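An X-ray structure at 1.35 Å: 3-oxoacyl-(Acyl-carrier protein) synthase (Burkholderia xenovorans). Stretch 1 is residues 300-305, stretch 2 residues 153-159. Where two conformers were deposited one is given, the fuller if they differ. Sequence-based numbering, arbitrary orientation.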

# COMPACT_ATOMS: atom_id res chain seq x y z
N ASN A 300 -2.57 -6.30 7.88
CA ASN A 300 -2.91 -5.48 6.72
C ASN A 300 -2.36 -4.08 6.99
O ASN A 300 -2.80 -3.44 7.94
CB ASN A 300 -4.43 -5.49 6.60
CG ASN A 300 -4.99 -4.57 5.55
OD1 ASN A 300 -4.39 -3.56 5.17
ND2 ASN A 300 -6.21 -4.89 5.11
N THR A 301 -1.41 -3.62 6.18
CA THR A 301 -0.77 -2.32 6.38
C THR A 301 -1.22 -1.29 5.37
O THR A 301 -0.52 -0.33 5.08
CB THR A 301 0.77 -2.43 6.36
OG1 THR A 301 1.21 -2.99 5.12
CG2 THR A 301 1.26 -3.28 7.54
N SER A 302 -2.44 -1.48 4.87
CA SER A 302 -3.08 -0.44 4.05
C SER A 302 -2.17 -0.06 2.88
O SER A 302 -1.76 -0.92 2.11
CB SER A 302 -3.35 0.79 4.91
OG SER A 302 -4.07 1.78 4.18
N CYS A 303 -2.03 1.20 2.51
CA CYS A 303 -1.27 1.54 1.31
C CYS A 303 0.17 1.03 1.29
O CYS A 303 0.76 0.91 0.23
CB CYS A 303 -1.26 3.05 1.05
SG CYS A 303 -0.58 4.02 2.38
N ALA A 304 0.74 0.76 2.46
CA ALA A 304 2.11 0.22 2.53
C ALA A 304 2.22 -1.25 2.16
O ALA A 304 3.33 -1.77 2.05
CB ALA A 304 2.68 0.42 3.91
N SER A 305 1.09 -1.93 1.97
CA SER A 305 1.13 -3.38 1.96
C SER A 305 1.96 -3.94 0.79
O SER A 305 2.70 -4.90 0.97
CB SER A 305 -0.28 -3.95 1.97
OG SER A 305 -0.92 -3.69 0.74
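Stretch 2 153-159: AVGDTIS

Stretch 2 arrives already in a strand, extended through A153, V154, G155 and D156, and a 3-10 segment follows at I158 and S159. It lies against a compact turn in stretch 1, where T301 O accepts from A304 N at 3.1 Å and S302 O from S305 N at 3.0 Å. The two pieces run in opposite senses along the contact: A304 sits nearest G155, CA to CA 4.9 Å, and S302 nearest D156, CA to CA 6.6 Å. No backbone hydrogen bond joins them; side chains meet both side chains and backbone, and the whole contact buries 282 Å².

The alternation of the strand sets the pattern. V154 and D156 both send CA-to-CB toward the turn, while a CB on G155, between them, would point away. The backbone of G155 lies close to A304, whose CB is 4.3 Å from G155 CA and 4.0 Å from V154 O.

On the turn, S302 has positive phi (54/-139), and its backbone N is held by the side chain of N300, at 2.9 Å from S302 N to N300 OD1. The t rotamer of S302 carries its hydroxyl to the carboxyl group of D156, and S302 OG donates to D156 OD2 at 2.8 Å. This is the one hydrogen bond across the contact, and it ties the loop to the end of D156 rather than to the strand backbone. D156 has a chi1 of -110°, between wells, and in this conformation its OD2 meets S302 OG; both its carboxyl oxygens have further hydrogen bonds elsewhere in the structure, so the buried group is not left without partners.

C303, next along, also points toward the strand. Its chi1 is p in the conformer given, which sets SG 3.3 Å from G155 O and 3.5 Å from D156 OD2, so the sulfur lies close to a backbone carbonyl and a carboxyl group at once. Its CB meets a different neighbour: C303 CB is 3.7 Å from V154 CG1. V154, in the t rotamer, brings that same methyl to 3.3 Å from C303 O, a tight fit of methyl against carbonyl.

Beyond the bend, I158 turns back toward the loop. With chi1 and chi2 both m, it places CG1 3.7 Å from S302 CB, giving the serine an apolar neighbour beside its polar one. The rule to read here is economical: V154 and D156 point toward the turn, the G155 backbone lies between them, I158 adds a contact past the bend, and one buried hydroxyl-carboxyl bond fixes the polar end.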

# COMPACT_ATOMS: atom_id res chain seq x y z
N ALA A 153 6.73 8.20 -0.94
CA ALA A 153 6.60 7.92 0.48
C ALA A 153 5.19 7.40 0.68
O ALA A 153 4.21 8.16 0.59
CB ALA A 153 6.82 9.20 1.27
N VAL A 154 5.03 6.09 0.88
CA VAL A 154 3.73 5.45 0.90
C VAL A 154 3.62 4.73 2.25
O VAL A 154 4.40 3.81 2.54
CB VAL A 154 3.54 4.49 -0.28
CG1 VAL A 154 2.14 3.84 -0.21
CG2 VAL A 154 3.77 5.23 -1.59
N GLY A 155 2.70 5.17 3.10
CA GLY A 155 2.67 4.64 4.45
C GLY A 155 1.39 4.99 5.17
O GLY A 155 0.64 5.87 4.77
N ASP A 156 1.15 4.30 6.28
CA ASP A 156 -0.06 4.54 7.06
C ASP A 156 0.15 4.03 8.47
O ASP A 156 0.94 3.10 8.70
CB ASP A 156 -1.26 3.80 6.46
CG ASP A 156 -2.28 4.72 5.81
OD1 ASP A 156 -2.40 5.91 6.16
OD2 ASP A 156 -3.00 4.21 4.94
N THR A 157 -0.59 4.62 9.41
CA THR A 157 -0.71 4.05 10.75
C THR A 157 -2.21 3.87 11.02
O THR A 157 -2.81 4.56 11.83
CB THR A 157 -0.07 4.91 11.85
OG1 THR A 157 -0.69 6.19 11.88
CG2 THR A 157 1.42 5.09 11.61
N ILE A 158 -2.84 2.92 10.33
CA ILE A 158 -4.27 2.71 10.48
C ILE A 158 -4.62 2.28 11.90
O ILE A 158 -5.76 2.44 12.34
CB ILE A 158 -4.83 1.66 9.48
CG1 ILE A 158 -4.67 2.18 8.05
CG2 ILE A 158 -6.29 1.29 9.79
CD1 ILE A 158 -5.33 3.51 7.78
N SER A 159 -3.66 1.74 12.64
CA SER A 159 -3.95 1.37 14.03
C SER A 159 -4.53 2.55 14.83
O SER A 159 -5.32 2.33 15.76
CB SER A 159 -2.70 0.84 14.74
OG SER A 159 -1.80 1.89 14.94